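PDB 2G3W: hypothetical protein XAC2396 from Xanthomonas axonopodis pv. citri, which is of unknown function but has a compact fold built around a variation of the PD-(D/E)XK nuclease motif, consistent with kinship to that nuclease superfamily. Local coordinates for residues Arg8-Gln13 / Val42-Phe47; Glu38-Arg43 / Ala144-Gly149; Ala48-Asp53 / Leu80-Gly85. One frame throughout, in Å; residues are numbered along the deposited sequence.

Contact 1 of 3, residues Arg8-Gln13 / Val42-Phe47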
ATOM      1  N   ARG A   8      14.573 -29.288   1.824  1.00 39.89           N
ATOM      2  CA  ARG A   8      15.317 -28.345   2.631  1.00 38.80           C
ATOM      3  C   ARG A   8      14.614 -28.138   3.957  1.00 37.61           C
ATOM      4  O   ARG A   8      13.391 -28.187   4.024  1.00 37.24           O
ATOM      5  CB  ARG A   8      15.425 -27.011   1.893  1.00 38.13           C
ATOM      6  CG  ARG A   8      15.882 -27.225   0.459  1.00 39.39           C
ATOM      7  CD  ARG A   8      16.670 -26.087  -0.027  1.00 36.71           C
ATOM      8  NE  ARG A   8      17.173 -26.257  -1.384  1.00 31.75           N
ATOM      9  CZ  ARG A   8      18.463 -26.273  -1.685  1.00 31.21           C
ATOM     10  NH1 ARG A   8      19.378 -26.169  -0.722  1.00 29.86           N
ATOM     11  NH2 ARG A   8      18.844 -26.378  -2.951  1.00 31.40           N
ATOM     12  N   ARG A   9      15.407 -27.880   4.992  1.00 36.17           N
ATOM     13  CA  ARG A   9      14.893 -27.507   6.293  1.00 35.61           C
ATOM     14  C   ARG A   9      15.033 -26.002   6.476  1.00 34.74           C
ATOM     15  O   ARG A   9      16.036 -25.404   6.086  1.00 34.28           O
ATOM     16  CB  ARG A   9      15.650 -28.234   7.406  1.00 34.23           C
ATOM     17  CG  ARG A   9      15.369 -29.736   7.552  1.00 36.48           C
ATOM     18  CD  ARG A   9      16.076 -30.261   8.823  1.00 35.67           C
ATOM     19  NE  ARG A   9      15.778 -31.657   9.164  1.00 36.65           N
ATOM     20  CZ  ARG A   9      16.635 -32.668   9.041  1.00 36.60           C
ATOM     21  NH1 ARG A   9      17.867 -32.472   8.580  1.00 34.84           N
ATOM     22  NH2 ARG A   9      16.264 -33.890   9.400  1.00 39.40           N
ATOM     23  N   ALA A  10      14.032 -25.389   7.098  1.00 35.28           N
ATOM     24  CA  ALA A  10      14.110 -23.969   7.402  1.00 35.22           C
ATOM     25  C   ALA A  10      13.541 -23.706   8.775  1.00 36.11           C
ATOM     26  O   ALA A  10      12.424 -24.104   9.068  1.00 35.99           O
ATOM     27  CB  ALA A  10      13.370 -23.170   6.361  1.00 35.10           C
ATOM     28  N   GLU A  11      14.327 -23.059   9.626  1.00 36.89           N
ATOM     29  CA  GLU A  11      13.836 -22.609  10.921  1.00 37.70           C
ATOM     30  C   GLU A  11      13.675 -21.092  10.851  1.00 37.21           C
ATOM     31  O   GLU A  11      14.626 -20.370  10.500  1.00 36.77           O
ATOM     32  CB  GLU A  11      14.786 -23.003  12.040  1.00 38.16           C
ATOM     33  CG  GLU A  11      15.276 -24.460  11.980  1.00 42.87           C
ATOM     34  CD  GLU A  11      14.207 -25.504  12.357  1.00 49.15           C
ATOM     35  OE1 GLU A  11      13.412 -25.261  13.301  1.00 51.03           O
ATOM     36  OE2 GLU A  11      14.181 -26.584  11.714  1.00 51.11           O
ATOM     37  N   LEU A  12      12.471 -20.617  11.155  1.00 36.66           N
ATOM     38  CA  LEU A  12      12.194 -19.183  11.125  1.00 36.49           C
ATOM     39  C   LEU A  12      11.838 -18.656  12.508  1.00 36.93           C
ATOM     40  O   LEU A  12      10.876 -19.117  13.134  1.00 36.89           O
ATOM     41  CB  LEU A  12      11.055 -18.869  10.141  1.00 36.73           C
ATOM     42  CG  LEU A  12      11.150 -19.342   8.682  1.00 35.50           C
ATOM     43  CD1 LEU A  12       9.880 -19.016   7.915  1.00 36.31           C
ATOM     44  CD2 LEU A  12      12.365 -18.727   8.002  1.00 35.95           C
ATOM     45  N   GLN A  13      12.642 -17.714  12.993  1.00 37.07           N
ATOM     46  CA  GLN A  13      12.301 -16.948  14.169  1.00 37.26           C
ATOM     47  C   GLN A  13      11.813 -15.581  13.711  1.00 37.00           C
ATOM     48  O   GLN A  13      12.603 -14.738  13.279  1.00 36.87           O
ATOM     49  CB  GLN A  13      13.485 -16.827  15.124  1.00 37.61           C
ATOM     50  CG  GLN A  13      13.085 -16.339  16.521  1.00 40.84           C
ATOM     51  CD  GLN A  13      12.157 -17.298  17.257  1.00 43.34           C
ATOM     52  OE1 GLN A  13      12.584 -18.339  17.754  1.00 45.68           O
ATOM     53  NE2 GLN A  13      10.889 -16.931  17.354  1.00 44.14           N
ATOM     54  N   VAL A  42      11.744 -17.299  -2.294  1.00 31.11           N
ATOM     55  CA  VAL A  42      10.535 -16.445  -2.342  1.00 30.63           C
ATOM     56  C   VAL A  42       9.391 -17.190  -1.636  1.00 31.65           C
ATOM     57  O   VAL A  42       8.619 -16.559  -0.881  1.00 31.50           O
ATOM     58  CB  VAL A  42      10.115 -16.052  -3.771  1.00 31.96           C
ATOM     59  CG1 VAL A  42       8.752 -15.307  -3.783  1.00 31.19           C
ATOM     60  CG2 VAL A  42      11.157 -15.113  -4.409  1.00 30.05           C
ATOM     61  N   ARG A  43       9.291 -18.521  -1.829  1.00 31.71           N
ATOM     62  CA  ARG A  43       8.262 -19.275  -1.105  1.00 32.51           C
ATOM     63  C   ARG A  43       8.508 -19.254   0.402  1.00 32.29           C
ATOM     64  O   ARG A  43       7.580 -19.137   1.204  1.00 32.42           O
ATOM     65  CB  ARG A  43       8.222 -20.740  -1.513  1.00 34.19           C
ATOM     66  CG  ARG A  43       7.716 -21.095  -2.893  1.00 39.73           C
ATOM     67  CD  ARG A  43       7.076 -22.518  -2.717  1.00 42.46           C
ATOM     68  NE  ARG A  43       8.117 -23.556  -2.820  1.00 39.80           N
ATOM     69  CZ  ARG A  43       8.190 -24.674  -2.119  1.00 42.35           C
ATOM     70  NH1 ARG A  43       7.331 -24.944  -1.133  1.00 43.19           N
ATOM     71  NH2 ARG A  43       9.198 -25.507  -2.367  1.00 41.56           N
ATOM     72  N   LEU A  44       9.764 -19.431   0.798  1.00 32.71           N
ATOM     73  CA  LEU A  44      10.119 -19.337   2.210  1.00 32.27           C
ATOM     74  C   LEU A  44       9.791 -17.938   2.746  1.00 32.32           C
ATOM     75  O   LEU A  44       9.174 -17.798   3.799  1.00 32.28           O
ATOM     76  CB  LEU A  44      11.596 -19.672   2.423  1.00 32.66           C
ATOM     77  CG  LEU A  44      12.024 -19.699   3.879  1.00 32.85           C
ATOM     78  CD1 LEU A  44      11.263 -20.830   4.623  1.00 33.17           C
ATOM     79  CD2 LEU A  44      13.522 -19.852   3.965  1.00 32.75           C
ATOM     80  N   LEU A  45      10.210 -16.902   2.029  1.00 31.47           N
ATOM     81  CA  LEU A  45       9.856 -15.529   2.403  1.00 32.38           C
ATOM     82  C   LEU A  45       8.318 -15.349   2.511  1.00 31.66           C
ATOM     83  O   LEU A  45       7.830 -14.656   3.425  1.00 31.74           O
ATOM     84  CB  LEU A  45      10.490 -14.506   1.414  1.00 31.98           C
ATOM     85  CG  LEU A  45      10.096 -13.035   1.583  1.00 32.96           C
ATOM     86  CD1 LEU A  45      10.490 -12.457   2.908  1.00 33.34           C
ATOM     87  CD2 LEU A  45      10.653 -12.194   0.432  1.00 33.65           C
ATOM     88  N   ALA A  46       7.573 -15.938   1.568  1.00 31.60           N
ATOM     89  CA  ALA A  46       6.105 -15.832   1.548  1.00 31.81           C
ATOM     90  C   ALA A  46       5.493 -16.436   2.795  1.00 31.83           C
ATOM     91  O   ALA A  46       4.574 -15.861   3.402  1.00 31.12           O
ATOM     92  CB  ALA A  46       5.521 -16.482   0.308  1.00 32.86           C
ATOM     93  N   PHE A  47       6.002 -17.602   3.180  1.00 32.06           N
ATOM     94  CA  PHE A  47       5.569 -18.191   4.414  1.00 32.62           C
ATOM     95  C   PHE A  47       5.779 -17.192   5.575  1.00 32.88           C
ATOM     96  O   PHE A  47       4.866 -16.951   6.371  1.00 33.76           O
ATOM     97  CB  PHE A  47       6.265 -19.554   4.647  1.00 32.21           C
ATOM     98  CG  PHE A  47       5.651 -20.336   5.783  1.00 31.47           C
ATOM     99  CD1 PHE A  47       5.867 -19.946   7.081  1.00 32.62           C
ATOM    100  CD2 PHE A  47       4.821 -21.434   5.539  1.00 31.70           C
ATOM    101  CE1 PHE A  47       5.281 -20.633   8.160  1.00 31.46           C
ATOM    102  CE2 PHE A  47       4.245 -22.154   6.622  1.00 34.29           C
ATOM    103  CZ  PHE A  47       4.470 -21.735   7.917  1.00 32.83           C
TER
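Leu44 is the first residue along 42-47 to reach strand residues 8-13, and its CD1 touches both Ala10 and Leu12. Ala10 CB lies 3.6 Å from Leu44 CD1 and 4.1 Å from Leu44 CD2, so the methyl faces both prongs of the leucine fork. Leu44 CD1 also meets both Leu12 methyls, CD1 at 4.0 Å and CD2 at 4.1 Å; these two leucine side chains slide past one another in opposite directions. With chi1 at -176°, Leu44 holds CG anti to its backbone N, which carries the fork out from the helix to the strand. The CA atoms of Ala10 and Leu44 are 8.0 Å apart, and the local axes approach to 10.6 Å at 35°: helix 37-49 rides over strand 6-16 of the mixed sheet, in a compact fold built around a variation of the PD-(D/E)XK motif. Alternation along the strand fits this layering: Ala10 and Leu12 direct CB toward the helix, whereas Glu11, between them, directs its CB away, and its OE2 hydrogen-bonds Ser26 OG.

One turn further, Phe47 presents CD1 to Leu12 CD1 at 4.2 Å, an oblique approach to the ring. Leu12 CD1 is thus shared by Leu44 and Phe47. The Phe47 ring also meets His25 edge-to-face, while Leu27 of the adjacent strand 21-31 touches Leu12, Leu44 and Phe47 alike.

Contact 2 of 3, residues Glu38-Arg43 / Ala144-Gly149. With ACT (acetate ion), chain C.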
ATOM      1  N   GLU A  38      16.088 -19.173  -6.197  1.00 32.71           N
ATOM      2  CA  GLU A  38      15.370 -17.918  -6.012  1.00 31.09           C
ATOM      3  C   GLU A  38      13.871 -18.150  -5.706  1.00 30.96           C
ATOM      4  O   GLU A  38      13.365 -17.609  -4.741  1.00 31.23           O
ATOM      5  CB  GLU A  38      15.506 -17.041  -7.261  1.00 32.04           C
ATOM      6  CG  GLU A  38      14.731 -15.714  -7.195  1.00 29.73           C
ATOM      7  CD  GLU A  38      14.932 -14.809  -8.433  1.00 32.57           C
ATOM      8  OE1 GLU A  38      15.422 -15.287  -9.474  1.00 32.67           O
ATOM      9  OE2 GLU A  38      14.599 -13.607  -8.365  1.00 33.61           O
ATOM     10  N   ARG A  39      13.165 -18.926  -6.533  1.00 31.07           N
ATOM     11  CA  ARG A  39      11.716 -19.179  -6.300  1.00 30.52           C
ATOM     12  C   ARG A  39      11.513 -19.875  -4.975  1.00 30.18           C
ATOM     13  O   ARG A  39      10.590 -19.520  -4.224  1.00 30.90           O
ATOM     14  CB  ARG A  39      11.118 -20.072  -7.390  1.00 30.78           C
ATOM     15  CG  ARG A  39       9.579 -20.061  -7.387  1.00 30.41           C
ATOM     16  CD  ARG A  39       9.065 -20.979  -8.490  1.00 36.08           C
ATOM     17  NE  ARG A  39       7.607 -20.932  -8.599  1.00 39.30           N
ATOM     18  CZ  ARG A  39       6.759 -21.469  -7.726  1.00 43.32           C
ATOM     19  NH1 ARG A  39       7.215 -22.149  -6.655  1.00 42.07           N
ATOM     20  NH2 ARG A  39       5.442 -21.350  -7.944  1.00 42.57           N
ATOM     21  N   LEU A  40      12.378 -20.846  -4.650  1.00 30.24           N
ATOM     22  CA  LEU A  40      12.249 -21.515  -3.334  1.00 30.23           C
ATOM     23  C   LEU A  40      12.345 -20.509  -2.177  1.00 29.69           C
ATOM     24  O   LEU A  40      11.574 -20.556  -1.199  1.00 30.51           O
ATOM     25  CB  LEU A  40      13.283 -22.647  -3.182  1.00 30.75           C
ATOM     26  CG  LEU A  40      12.882 -23.423  -1.927  1.00 32.49           C
ATOM     27  CD1 LEU A  40      12.460 -24.805  -2.241  1.00 32.98           C
ATOM     28  CD2 LEU A  40      13.912 -23.335  -0.811  1.00 33.59           C
HETATM   29  N   MSE A  41      13.293 -19.592  -2.263  1.00 29.33           N
HETATM   30  CA  MSE A  41      13.481 -18.624  -1.190  1.00 30.59           C
HETATM   31  C   MSE A  41      12.323 -17.600  -1.148  1.00 29.74           C
HETATM   32  O   MSE A  41      11.952 -17.106  -0.082  1.00 31.04           O
HETATM   33  CB  MSE A  41      14.884 -17.937  -1.262  1.00 31.01           C
HETATM   34  CG  MSE A  41      16.075 -18.915  -1.092  1.00 32.88           C
HETATM   35 SE   MSE A  41      16.033 -19.720   0.661  0.80 35.58          SE
HETATM   36  CE  MSE A  41      16.412 -18.123   1.680  1.00 35.29           C
ATOM     37  N   VAL A  42      11.744 -17.299  -2.294  1.00 31.11           N
ATOM     38  CA  VAL A  42      10.535 -16.445  -2.342  1.00 30.63           C
ATOM     39  C   VAL A  42       9.391 -17.190  -1.636  1.00 31.65           C
ATOM     40  O   VAL A  42       8.619 -16.559  -0.881  1.00 31.50           O
ATOM     41  CB  VAL A  42      10.115 -16.052  -3.771  1.00 31.96           C
ATOM     42  CG1 VAL A  42       8.752 -15.307  -3.783  1.00 31.19           C
ATOM     43  CG2 VAL A  42      11.157 -15.113  -4.409  1.00 30.05           C
ATOM     44  N   ARG A  43       9.291 -18.521  -1.829  1.00 31.71           N
ATOM     45  CA  ARG A  43       8.262 -19.275  -1.105  1.00 32.51           C
ATOM     46  C   ARG A  43       8.508 -19.254   0.402  1.00 32.29           C
ATOM     47  O   ARG A  43       7.580 -19.137   1.204  1.00 32.42           O
ATOM     48  CB  ARG A  43       8.222 -20.740  -1.513  1.00 34.19           C
ATOM     49  CG  ARG A  43       7.716 -21.095  -2.893  1.00 39.73           C
ATOM     50  CD  ARG A  43       7.076 -22.518  -2.717  1.00 42.46           C
ATOM     51  NE  ARG A  43       8.117 -23.556  -2.820  1.00 39.80           N
ATOM     52  CZ  ARG A  43       8.190 -24.674  -2.119  1.00 42.35           C
ATOM     53  NH1 ARG A  43       7.331 -24.944  -1.133  1.00 43.19           N
ATOM     54  NH2 ARG A  43       9.198 -25.507  -2.367  1.00 41.56           N
ATOM     55  N   ALA A 144      20.549 -16.687  -3.194  1.00 32.59           N
ATOM     56  CA  ALA A 144      21.952 -17.065  -2.997  1.00 32.10           C
ATOM     57  C   ALA A 144      22.231 -17.505  -1.563  1.00 32.26           C
ATOM     58  O   ALA A 144      23.287 -18.083  -1.282  1.00 31.63           O
ATOM     59  CB  ALA A 144      22.895 -15.910  -3.412  1.00 31.73           C
ATOM     60  N   LEU A 145      21.287 -17.242  -0.657  1.00 31.85           N
ATOM     61  CA  LEU A 145      21.466 -17.626   0.751  1.00 32.32           C
ATOM     62  C   LEU A 145      20.889 -19.011   1.038  1.00 32.36           C
ATOM     63  O   LEU A 145      20.899 -19.462   2.192  1.00 32.69           O
ATOM     64  CB  LEU A 145      20.807 -16.593   1.678  1.00 32.83           C
ATOM     65  CG  LEU A 145      21.360 -15.158   1.677  1.00 32.68           C
ATOM     66  CD1 LEU A 145      20.676 -14.318   2.719  1.00 35.53           C
ATOM     67  CD2 LEU A 145      22.868 -15.117   1.913  1.00 35.32           C
ATOM     68  N   ILE A 146      20.395 -19.683   0.000  1.00 31.98           N
ATOM     69  CA  ILE A 146      19.818 -21.019   0.137  1.00 31.16           C
ATOM     70  C   ILE A 146      20.851 -22.041   0.701  1.00 31.24           C
ATOM     71  O   ILE A 146      22.024 -22.023   0.354  1.00 29.64           O
ATOM     72  CB  ILE A 146      19.204 -21.514  -1.176  1.00 32.36           C
ATOM     73  CG1 ILE A 146      18.149 -22.603  -0.917  1.00 30.91           C
ATOM     74  CG2 ILE A 146      20.288 -22.021  -2.141  1.00 31.34           C
ATOM     75  CD1 ILE A 146      17.335 -22.885  -2.162  1.00 33.45           C
ATOM     76  N   GLN A 147      20.387 -22.894   1.603  1.00 31.46           N
ATOM     77  CA  GLN A 147      21.196 -23.992   2.143  1.00 31.40           C
ATOM     78  C   GLN A 147      20.276 -25.180   2.367  1.00 31.22           C
ATOM     79  O   GLN A 147      19.080 -25.035   2.286  1.00 31.07           O
ATOM     80  CB  GLN A 147      21.845 -23.582   3.462  1.00 32.06           C
ATOM     81  CG  GLN A 147      22.751 -22.355   3.376  1.00 32.26           C
ATOM     82  CD  GLN A 147      23.416 -22.060   4.695  1.00 35.45           C
ATOM     83  OE1 GLN A 147      24.637 -21.952   4.776  1.00 37.24           O
ATOM     84  NE2 GLN A 147      22.616 -21.945   5.747  1.00 37.37           N
ATOM     85  N   ARG A 148      20.825 -26.368   2.624  1.00 31.76           N
ATOM     86  CA  ARG A 148      19.974 -27.525   2.912  1.00 31.84           C
ATOM     87  C   ARG A 148      19.319 -27.402   4.284  1.00 31.76           C
ATOM     88  O   ARG A 148      18.180 -27.801   4.463  1.00 31.88           O
ATOM     89  CB  ARG A 148      20.777 -28.825   2.814  1.00 33.06           C
ATOM     90  CG  ARG A 148      21.253 -29.134   1.417  1.00 33.92           C
ATOM     91  CD  ARG A 148      20.163 -29.733   0.574  1.00 39.43           C
ATOM     92  NE  ARG A 148      20.714 -30.254  -0.672  1.00 44.39           N
ATOM     93  CZ  ARG A 148      20.772 -31.543  -1.005  1.00 45.20           C
ATOM     94  NH1 ARG A 148      21.303 -31.886  -2.174  1.00 44.83           N
ATOM     95  NH2 ARG A 148      20.286 -32.483  -0.198  1.00 44.28           N
ATOM     96  N   GLY A 149      20.046 -26.846   5.248  1.00 32.25           N
ATOM     97  CA  GLY A 149      19.511 -26.598   6.599  1.00 32.78           C
ATOM     98  C   GLY A 149      19.626 -25.132   6.962  1.00 32.59           C
ATOM     99  O   GLY A 149      20.718 -24.654   7.247  1.00 32.23           O
TER
HETATM  100  C   ACT C 801      18.747 -32.164   3.638  1.00 47.97           C
HETATM  101  O   ACT C 801      18.607 -32.371   2.394  1.00 47.94           O
HETATM  102  OXT ACT C 801      19.770 -32.649   4.178  1.00 46.97           O
HETATM  103  CH3 ACT C 801      17.765 -31.350   4.442  1.00 48.23           C
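Ile146 against Leu40 and Met41 makes an apolar helix-to-loop contact near the N-terminal end of helix 37-49, where the chain passes from helix 136-143 to strand 149-157. In this compact fold, built around a variation of the PD-(D/E)XK nuclease motif, the connection lies alongside the helix, and the nearest CA atoms, those of Met41 and Ile146, are 6.9 Å apart. The two segments bury 176 Å² between them, and Ile146 contributes the largest share.

Ile146 is touched at two places, the tip of its side chain and the base next to the backbone. The tip, CD1, comes within 3.7 Å of Leu40 CD2, and the two side chains cross at about a right angle. The base meets residue 41, modelled as selenomethionine: Met41 SE is 3.9 Å from Ile146 CG1 and 4.0 Å from Ile146 CA. Bends at both chi2 and chi3 fold the Met41 chain so that the selenium lies close to the loop backbone, while Met41 CG stands 4.1 Å from Ile146 CB. A chi1 of -157° sets Ile146 CG1 opposite its own N and, with chi2 near 168°, the chain extends to Leu40. The aliphatic patch continues beyond the pair, with Leu40 also on Leu29 and Met41 on Leu142.

Polar groups lie around this patch. Arg39 forms salt bridges with Glu35 and Asp68, and Arg148 is tied through its backbone to Arg9 of strand 6-16. Further along the loop, Arg148 NH2 donates to acetate O at 3.1 Å with an N-H...O angle of 158°; acetate O, of an ion probably from the crystallisation liquor, lies at the guanidinium edge, in its plane.

Contact 3 of 3, residues Ala48-Asp53 / Leu80-Gly85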
ATOM      1  N   ALA A  48       6.956 -16.574   5.642  1.00 34.04           N
ATOM      2  CA  ALA A  48       7.255 -15.632   6.712  1.00 34.41           C
ATOM      3  C   ALA A  48       6.369 -14.396   6.688  1.00 34.38           C
ATOM      4  O   ALA A  48       6.014 -13.866   7.764  1.00 34.84           O
ATOM      5  CB  ALA A  48       8.729 -15.242   6.688  1.00 34.64           C
ATOM      6  N   LEU A  49       6.014 -13.916   5.496  1.00 34.65           N
ATOM      7  CA  LEU A  49       5.119 -12.751   5.387  1.00 35.22           C
ATOM      8  C   LEU A  49       3.691 -13.044   5.889  1.00 35.17           C
ATOM      9  O   LEU A  49       3.005 -12.153   6.375  1.00 35.37           O
ATOM     10  CB  LEU A  49       5.095 -12.179   3.961  1.00 34.46           C
ATOM     11  CG  LEU A  49       6.437 -11.645   3.413  1.00 35.78           C
ATOM     12  CD1 LEU A  49       6.276 -11.086   1.986  1.00 37.96           C
ATOM     13  CD2 LEU A  49       7.006 -10.597   4.368  1.00 35.77           C
ATOM     14  N   PHE A  50       3.275 -14.300   5.793  1.00 34.70           N
ATOM     15  CA  PHE A  50       1.897 -14.691   6.065  1.00 34.82           C
ATOM     16  C   PHE A  50       1.762 -15.753   7.158  1.00 36.16           C
ATOM     17  O   PHE A  50       0.725 -16.398   7.259  1.00 36.80           O
ATOM     18  CB  PHE A  50       1.245 -15.173   4.758  1.00 35.33           C
ATOM     19  CG  PHE A  50       1.033 -14.066   3.784  1.00 36.11           C
ATOM     20  CD1 PHE A  50      -0.033 -13.185   3.950  1.00 36.67           C
ATOM     21  CD2 PHE A  50       1.956 -13.828   2.772  1.00 35.50           C
ATOM     22  CE1 PHE A  50      -0.191 -12.134   3.123  1.00 35.19           C
ATOM     23  CE2 PHE A  50       1.799 -12.773   1.932  1.00 36.26           C
ATOM     24  CZ  PHE A  50       0.713 -11.923   2.095  1.00 36.94           C
ATOM     25  N   ALA A  51       2.808 -15.912   7.976  1.00 36.46           N
ATOM     26  CA  ALA A  51       3.010 -17.100   8.780  1.00 37.43           C
ATOM     27  C   ALA A  51       1.916 -17.302   9.808  1.00 38.83           C
ATOM     28  O   ALA A  51       1.500 -16.362  10.506  1.00 38.50           O
ATOM     29  CB  ALA A  51       4.380 -17.074   9.458  1.00 37.32           C
ATOM     30  N   ASP A  52       1.503 -18.560   9.911  1.00 40.04           N
ATOM     31  CA  ASP A  52       0.371 -18.970  10.700  1.00 41.30           C
ATOM     32  C   ASP A  52       0.669 -20.376  11.164  1.00 41.55           C
ATOM     33  O   ASP A  52       1.421 -21.090  10.502  1.00 42.40           O
ATOM     34  CB  ASP A  52      -0.834 -19.028   9.776  1.00 42.07           C
ATOM     35  CG  ASP A  52      -2.126 -18.999  10.513  1.00 44.02           C
ATOM     36  OD1 ASP A  52      -2.724 -20.075  10.683  1.00 47.74           O
ATOM     37  OD2 ASP A  52      -2.546 -17.897  10.917  1.00 46.28           O
ATOM     38  N   ASP A  53       0.058 -20.791  12.273  1.00 41.67           N
ATOM     39  CA  ASP A  53       0.155 -22.176  12.716  1.00 41.25           C
ATOM     40  C   ASP A  53      -0.371 -23.136  11.637  1.00 40.93           C
ATOM     41  O   ASP A  53       0.036 -24.300  11.584  1.00 40.54           O
ATOM     42  CB  ASP A  53      -0.574 -22.375  14.054  1.00 41.33           C
ATOM     43  N   LEU A  80      -6.830 -18.647   2.700  1.00 35.53           N
ATOM     44  CA  LEU A  80      -5.780 -17.859   2.105  1.00 35.18           C
ATOM     45  C   LEU A  80      -5.098 -18.720   1.064  1.00 34.81           C
ATOM     46  O   LEU A  80      -4.724 -19.855   1.352  1.00 34.70           O
ATOM     47  CB  LEU A  80      -4.753 -17.433   3.160  1.00 35.54           C
ATOM     48  CG  LEU A  80      -3.616 -16.496   2.692  1.00 36.83           C
ATOM     49  CD1 LEU A  80      -4.126 -15.102   2.392  1.00 36.39           C
ATOM     50  CD2 LEU A  80      -2.532 -16.463   3.774  1.00 36.33           C
ATOM     51  N   TRP A  81      -4.932 -18.157  -0.125  1.00 33.91           N
ATOM     52  CA  TRP A  81      -4.403 -18.854  -1.287  1.00 33.44           C
ATOM     53  C   TRP A  81      -3.334 -17.970  -1.860  1.00 33.08           C
ATOM     54  O   TRP A  81      -3.625 -16.861  -2.284  1.00 31.75           O
ATOM     55  CB  TRP A  81      -5.526 -19.028  -2.309  1.00 33.48           C
ATOM     56  CG  TRP A  81      -5.185 -19.641  -3.639  1.00 32.56           C
ATOM     57  CD1 TRP A  81      -4.393 -19.115  -4.624  1.00 32.92           C
ATOM     58  CD2 TRP A  81      -5.701 -20.864  -4.154  1.00 32.05           C
ATOM     59  NE1 TRP A  81      -4.355 -19.954  -5.714  1.00 31.57           N
ATOM     60  CE2 TRP A  81      -5.156 -21.037  -5.449  1.00 33.08           C
ATOM     61  CE3 TRP A  81      -6.570 -21.843  -3.640  1.00 33.64           C
ATOM     62  CZ2 TRP A  81      -5.443 -22.154  -6.243  1.00 34.65           C
ATOM     63  CZ3 TRP A  81      -6.859 -22.959  -4.429  1.00 33.92           C
ATOM     64  CH2 TRP A  81      -6.287 -23.107  -5.721  1.00 34.04           C
ATOM     65  N   ILE A  82      -2.084 -18.451  -1.843  1.00 32.56           N
ATOM     66  CA  ILE A  82      -0.932 -17.653  -2.306  1.00 32.44           C
ATOM     67  C   ILE A  82      -0.260 -18.254  -3.547  1.00 31.75           C
ATOM     68  O   ILE A  82       0.167 -19.413  -3.507  1.00 31.68           O
ATOM     69  CB  ILE A  82       0.136 -17.485  -1.159  1.00 33.01           C
ATOM     70  CG1 ILE A  82      -0.497 -16.980   0.165  1.00 33.88           C
ATOM     71  CG2 ILE A  82       1.283 -16.558  -1.646  1.00 33.04           C
ATOM     72  CD1 ILE A  82       0.407 -17.035   1.404  1.00 32.75           C
ATOM     73  N   ASP A  83      -0.185 -17.491  -4.648  1.00 32.43           N
ATOM     74  CA  ASP A  83       0.478 -17.922  -5.880  1.00 32.81           C
ATOM     75  C   ASP A  83       1.674 -17.018  -6.173  1.00 33.86           C
ATOM     76  O   ASP A  83       1.569 -15.778  -6.062  1.00 32.99           O
ATOM     77  CB  ASP A  83      -0.467 -17.894  -7.107  1.00 32.99           C
ATOM     78  CG  ASP A  83      -1.337 -19.154  -7.231  1.00 32.11           C
ATOM     79  OD1 ASP A  83      -0.938 -20.228  -6.785  1.00 30.60           O
ATOM     80  OD2 ASP A  83      -2.455 -19.059  -7.735  1.00 33.05           O
ATOM     81  N   LEU A  84       2.812 -17.621  -6.515  1.00 33.21           N
ATOM     82  CA  LEU A  84       4.016 -16.840  -6.738  1.00 33.57           C
ATOM     83  C   LEU A  84       4.103 -16.578  -8.211  1.00 34.64           C
ATOM     84  O   LEU A  84       3.573 -17.352  -9.027  1.00 34.11           O
ATOM     85  CB  LEU A  84       5.298 -17.531  -6.242  1.00 33.08           C
ATOM     86  CG  LEU A  84       5.165 -18.158  -4.831  1.00 35.05           C
ATOM     87  CD1 LEU A  84       6.356 -19.060  -4.558  1.00 37.98           C
ATOM     88  CD2 LEU A  84       5.006 -17.097  -3.765  1.00 33.43           C
ATOM     89  N   GLY A  85       4.746 -15.479  -8.556  1.00 35.61           N
ATOM     90  CA  GLY A  85       4.982 -15.171  -9.969  1.00 36.33           C
ATOM     91  C   GLY A  85       3.925 -14.300 -10.607  1.00 37.59           C
ATOM     92  O   GLY A  85       3.380 -13.349  -9.999  1.00 37.06           O
TER
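Phe50 meets Leu80 and Ile82 by apolar contact alone. It is the first residue to leave helical geometry after helix 37-49, and its CA is 9.2 Å from that of Leu80. The helix exit thus packs on the mixed sheet, on strand 78-84 beside 101-106, in the fold built around the PD-(D/E)XK variation. Phe50 CG lies beside its own N and anti to its carbonyl carbon, which turns the ring to the strand. Ile82 CD1 approaches the ring root, 3.8 Å from Phe50 CD2 and 3.9 Å from Phe50 CG. Leu80 CD2, 4.1 Å from both Phe50 CB and Phe50 CD1, meets the other side of that root, and the Phe50 and Leu80 side chains cross at about a right angle. Both methyls come obliquely to the ring, and Phe50 also packs on Val103.

Within the strand, Trp81 NE1 donates to Asp83 OD2 at 2.9 Å, with an N-H...O angle of 158°. The acceptor lies only 5° out of the indole plane, yet the donor stands above the carboxylate, 53° out of its plane. Asp83 OD2 additionally makes a salt bridge with Arg91 of helix 89-98.

Strand 80-84 therefore has an apolar side toward Phe50 and a side toward helix 89-98 that mixes the Trp81 ring with the Asp83 salt bridge and hydrogen bond. The Phe50 contact, burying 129 Å² over both segments, probably rests on dispersion and desolvation.

Overall arrangement
Helix 37-49 and the chain just beyond it supply one side of all three contacts, taken successively from its N-terminal end (contact 2) through its middle (contact 1) to its exit (contact 3). Contacts 1 and 2 share Val42 and Arg43, and their centres are about 8 Å apart; contacts 2 and 3 are about 16 Å apart. All are apolar across their segments. Contact 1 is wholly buried, whereas Ile146 and Phe50, central to contacts 2 and 3, remain partly exposed. Contact 3 lies nearest the chain centre. Contacts 1 and 3 join the helix to distant strands of one sheet; contact 2 instead reaches a loop bordered by charged residues.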